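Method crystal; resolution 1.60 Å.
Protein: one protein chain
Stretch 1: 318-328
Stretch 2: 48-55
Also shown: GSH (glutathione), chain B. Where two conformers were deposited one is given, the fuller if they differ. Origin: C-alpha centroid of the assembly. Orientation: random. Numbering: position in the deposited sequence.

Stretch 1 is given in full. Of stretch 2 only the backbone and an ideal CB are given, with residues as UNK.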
# COMPACT_ATOMS: atom_id res chain seq x y z
N ALA A 318 -0.45 -12.73 -2.22
CA ALA A 318 0.14 -13.83 -1.45
C ALA A 318 -0.86 -14.96 -1.19
O ALA A 318 -0.52 -16.14 -1.30
CB ALA A 318 0.69 -13.31 -0.13
N LEU A 319 -2.10 -14.60 -0.87
CA LEU A 319 -3.13 -15.57 -0.55
C LEU A 319 -3.45 -16.45 -1.76
O LEU A 319 -3.50 -17.68 -1.64
CB LEU A 319 -4.39 -14.86 -0.02
CG LEU A 319 -5.51 -15.70 0.59
CD1 LEU A 319 -6.37 -14.83 1.50
CD2 LEU A 319 -6.38 -16.36 -0.48
N ASN A 320 -3.66 -15.83 -2.92
CA ASN A 320 -3.94 -16.60 -4.13
C ASN A 320 -2.77 -17.51 -4.50
O ASN A 320 -2.98 -18.66 -4.88
CB ASN A 320 -4.27 -15.70 -5.31
CG ASN A 320 -4.58 -16.49 -6.57
OD1 ASN A 320 -5.59 -17.19 -6.64
ND2 ASN A 320 -3.70 -16.41 -7.56
N HIS A 321 -1.55 -16.99 -4.40
CA HIS A 321 -0.35 -17.78 -4.67
C HIS A 321 -0.30 -19.05 -3.84
O HIS A 321 -0.01 -20.13 -4.35
CB HIS A 321 0.91 -16.96 -4.42
CG HIS A 321 1.49 -16.37 -5.66
ND1 HIS A 321 2.75 -16.67 -6.11
CD2 HIS A 321 0.95 -15.53 -6.58
CE1 HIS A 321 2.98 -16.02 -7.23
NE2 HIS A 321 1.90 -15.32 -7.54
N GLN A 322 -0.60 -18.92 -2.55
CA GLN A 322 -0.53 -20.06 -1.66
C GLN A 322 -1.72 -21.01 -1.85
O GLN A 322 -1.57 -22.22 -1.66
CB GLN A 322 -0.37 -19.61 -0.21
CG GLN A 322 0.23 -20.68 0.69
CD GLN A 322 -0.81 -21.69 1.16
OE1 GLN A 322 -1.98 -21.36 1.29
NE2 GLN A 322 -0.37 -22.92 1.40
N LEU A 323 -2.87 -20.48 -2.25
CA LEU A 323 -4.01 -21.34 -2.63
C LEU A 323 -3.66 -22.20 -3.85
O LEU A 323 -4.02 -23.37 -3.90
CB LEU A 323 -5.27 -20.52 -2.92
CG LEU A 323 -6.21 -20.20 -1.75
CD1 LEU A 323 -7.39 -19.39 -2.26
CD2 LEU A 323 -6.70 -21.46 -1.06
N VAL A 324 -2.96 -21.61 -4.82
CA VAL A 324 -2.48 -22.38 -5.97
C VAL A 324 -1.54 -23.50 -5.51
O VAL A 324 -1.68 -24.63 -5.95
CB VAL A 324 -1.78 -21.49 -7.02
CG1 VAL A 324 -1.09 -22.34 -8.08
CG2 VAL A 324 -2.78 -20.55 -7.67
N ASP A 325 -0.62 -23.18 -4.61
CA ASP A 325 0.29 -24.19 -4.06
C ASP A 325 -0.49 -25.35 -3.43
O ASP A 325 -0.14 -26.51 -3.62
CB ASP A 325 1.26 -23.59 -3.04
CG ASP A 325 2.27 -22.63 -3.66
OD1 ASP A 325 2.88 -21.85 -2.90
OD2 ASP A 325 2.45 -22.65 -4.90
N GLU A 326 -1.56 -25.03 -2.70
CA GLU A 326 -2.42 -26.06 -2.12
C GLU A 326 -3.21 -26.82 -3.21
O GLU A 326 -3.32 -28.04 -3.14
CB GLU A 326 -3.39 -25.46 -1.10
CG GLU A 326 -4.13 -26.52 -0.29
CD GLU A 326 -5.18 -25.94 0.64
OE1 GLU A 326 -4.83 -25.09 1.48
OE2 GLU A 326 -6.35 -26.33 0.52
N ASP A 327 -3.75 -26.09 -4.18
CA ASP A 327 -4.47 -26.70 -5.31
C ASP A 327 -3.57 -27.72 -6.03
O ASP A 327 -4.02 -28.82 -6.36
CB ASP A 327 -4.95 -25.63 -6.32
CG ASP A 327 -6.06 -24.74 -5.77
OD1 ASP A 327 -6.81 -25.16 -4.87
OD2 ASP A 327 -6.19 -23.59 -6.26
N VAL A 328 -2.31 -27.35 -6.26
CA VAL A 328 -1.35 -28.22 -6.95
C VAL A 328 -1.00 -29.44 -6.09
O VAL A 328 -1.03 -30.57 -6.58
CB VAL A 328 -0.06 -27.46 -7.32
CG1 VAL A 328 1.01 -28.41 -7.86
CG2 VAL A 328 -0.36 -26.38 -8.36
N UNK A 48 -8.85 -7.98 -6.07
CA UNK A 48 -7.80 -8.80 -6.69
C UNK A 48 -8.19 -10.29 -6.64
O UNK A 48 -8.00 -11.01 -7.63
CB UNK A 48 -6.46 -8.58 -5.99
N UNK A 49 -8.74 -10.74 -5.52
CA UNK A 49 -9.15 -12.14 -5.37
C UNK A 49 -10.28 -12.54 -6.32
O UNK A 49 -10.25 -13.63 -6.89
CB UNK A 49 -9.59 -12.40 -3.93
N UNK A 50 -11.27 -11.67 -6.48
CA UNK A 50 -12.39 -11.93 -7.41
C UNK A 50 -11.91 -11.94 -8.86
O UNK A 50 -12.35 -12.76 -9.66
CB UNK A 50 -13.49 -10.88 -7.24
N UNK A 51 -10.99 -11.03 -9.19
CA UNK A 51 -10.36 -11.02 -10.51
C UNK A 51 -9.52 -12.29 -10.76
O UNK A 51 -9.33 -12.70 -11.91
CB UNK A 51 -9.48 -9.78 -10.65
N UNK A 52 -9.05 -12.91 -9.68
CA UNK A 52 -8.35 -14.20 -9.74
C UNK A 52 -9.31 -15.40 -9.75
O UNK A 52 -8.88 -16.55 -9.58
CB UNK A 52 -7.39 -14.32 -8.55
N UNK A 53 -10.60 -15.12 -9.94
CA UNK A 53 -11.65 -16.14 -10.05
C UNK A 53 -11.82 -16.97 -8.78
O UNK A 53 -12.28 -18.11 -8.83
CB UNK A 53 -11.34 -17.07 -11.22
N UNK A 54 -11.47 -16.39 -7.63
CA UNK A 54 -11.73 -17.01 -6.34
C UNK A 54 -13.12 -16.57 -5.89
O UNK A 54 -13.52 -15.43 -6.15
CB UNK A 54 -10.66 -16.63 -5.31
N UNK A 55 -13.84 -17.47 -5.24
CA UNK A 55 -15.17 -17.16 -4.72
C UNK A 55 -15.04 -16.45 -3.38
O UNK A 55 -14.58 -17.03 -2.40
CB UNK A 55 -16.01 -18.43 -4.58
N1 GSH B . 6.08 -12.81 -7.87
CA1 GSH B . 5.46 -14.12 -8.05
C1 GSH B . 6.28 -15.15 -7.24
O11 GSH B . 7.32 -15.59 -7.79
O12 GSH B . 5.86 -15.46 -6.10
CB1 GSH B . 5.53 -14.58 -9.49
CG1 GSH B . 4.15 -14.85 -10.08
CD1 GSH B . 3.40 -13.53 -10.23
OE1 GSH B . 2.53 -13.19 -9.43
N2 GSH B . 3.72 -12.87 -11.34
CA2 GSH B . 3.15 -11.56 -11.68
C2 GSH B . 3.94 -10.54 -10.98
O2 GSH B . 5.03 -10.76 -10.45
CB2 GSH B . 1.85 -11.23 -10.95
SG2 GSH B . 0.37 -10.64 -11.86
N3 GSH B . 3.22 -9.44 -10.90
CA3 GSH B . 3.63 -8.37 -10.09
C3 GSH B . 3.92 -7.03 -10.81
O31 GSH B . 3.53 -6.85 -12.11
O32 GSH B . 4.49 -6.06 -10.16

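Position 48 lies in a helix, and nothing of stretch 1 comes within 5.5 Å of its ideal CB. The contact sets no demand here, and any helix-compatible side chain would do. The deposited residue is Val48, which makes no contact with stretch 1.

Position 49 is also helical. Its CA is 7.0 Å from the CA of Asn320, the closest CA pair of the two stretches. CA-to-CB points sideways, so a small side chain would fall short. Stretch 1 offers the methyls of Leu319 and the CB of Asn320. A leucine, isoleucine or methionine could reach them. It is Leu49, with chi1 m and chi2 t. Its end comes nearer than its CB, and Leu49 CD2 packs against Leu319 CD2 at 3.9 Å.

Positions 50 and 51 are out of reach of stretch 1, which leaves their side chains undetermined. They are Ala50 and Arg51. The Arg51 guanidinium is hydrogen-bonded elsewhere in the structure.

Position 52 is the first to leave helical phi/psi. Its CB points toward stretch 1, and the ideal CB is already 3.9 Å from Asn320 OD1. A small residue such as alanine or serine suits this short approach. Ala52 is found, and its methyl rests near that oxygen without bonding it.

Position 53 has positive phi (64°) and psi 26°. Glycine adopts such angles most easily, and asparagine is often tolerated. Nothing of stretch 1 lies near the ideal CB, so the backbone is the guide. It is Arg53, whose end leads away.

Position 54 has extended angles (-88/144) and a CB directed toward stretch 1. The ideal CB is 5.3 Å from both Asn320 OD1 and Leu323 CD1. Farther along the helix lies the Asp327 carboxylate. An acceptor followed by a negative charge favours a long donor, arginine or lysine; glutamine could serve the acceptor but would bring no charge. This is Arg54, the residue of stretch 2 most covered by stretch 1. Arg54 NE donates to Asn320 OD1 (2.8 Å, 159°), and Arg54 NH2 adds a weak bond to Asn320 OD1 at 3.2 Å. Asp327 OD2 accepts from Arg54 NH1 at 3.1 Å and from Arg54 NH2 at 3.3 Å, forming a salt bridge. These oxygens lie at the guanidinium edge, where the N-H groups point. One face is covered by Leu323 CB, 3.5 Å from Arg54 NH2.

Position 55 is beyond reach, and many residues would fit. It is Arg55, which does not touch stretch 1.

Stretch 2 48-55: VLARARRR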
# COMPACT_ATOMS: atom_id res chain seq x y z
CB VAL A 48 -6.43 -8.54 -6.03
CG1 VAL A 48 -5.37 -9.51 -6.55
CG2 VAL A 48 -5.99 -7.10 -6.27
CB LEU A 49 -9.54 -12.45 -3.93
CG LEU A 49 -8.38 -12.45 -2.93
CD1 LEU A 49 -8.90 -12.38 -1.50
CD2 LEU A 49 -7.49 -13.67 -3.12
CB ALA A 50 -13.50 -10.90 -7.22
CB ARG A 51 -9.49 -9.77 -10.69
CG ARG A 51 -10.29 -8.50 -10.96
CD ARG A 51 -9.39 -7.28 -11.12
NE ARG A 51 -8.28 -7.58 -12.02
CZ ARG A 51 -8.37 -7.65 -13.34
NH1 ARG A 51 -9.50 -7.38 -13.98
NH2 ARG A 51 -7.29 -7.97 -14.05
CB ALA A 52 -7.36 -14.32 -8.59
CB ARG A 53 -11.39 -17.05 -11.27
CG ARG A 53 -11.10 -16.29 -12.55
CD ARG A 53 -11.16 -17.19 -13.77
NE ARG A 53 -12.54 -17.50 -14.15
CZ ARG A 53 -12.87 -18.41 -15.06
NH1 ARG A 53 -11.93 -19.11 -15.68
NH2 ARG A 53 -14.15 -18.62 -15.35
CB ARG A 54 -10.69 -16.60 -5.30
CG ARG A 54 -9.26 -17.00 -5.64
CD ARG A 54 -9.09 -18.51 -5.69
NE ARG A 54 -7.70 -18.88 -5.95
CZ ARG A 54 -7.25 -20.12 -6.09
NH1 ARG A 54 -8.08 -21.16 -6.01
NH2 ARG A 54 -5.96 -20.33 -6.33
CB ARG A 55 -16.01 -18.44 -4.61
CG ARG A 55 -16.19 -19.12 -5.96
CD ARG A 55 -16.53 -18.08 -7.02
NE ARG A 55 -15.84 -18.33 -8.29
CZ ARG A 55 -15.58 -17.38 -9.18
NH1 ARG A 55 -15.94 -16.13 -8.94
NH2 ARG A 55 -14.96 -17.67 -10.31
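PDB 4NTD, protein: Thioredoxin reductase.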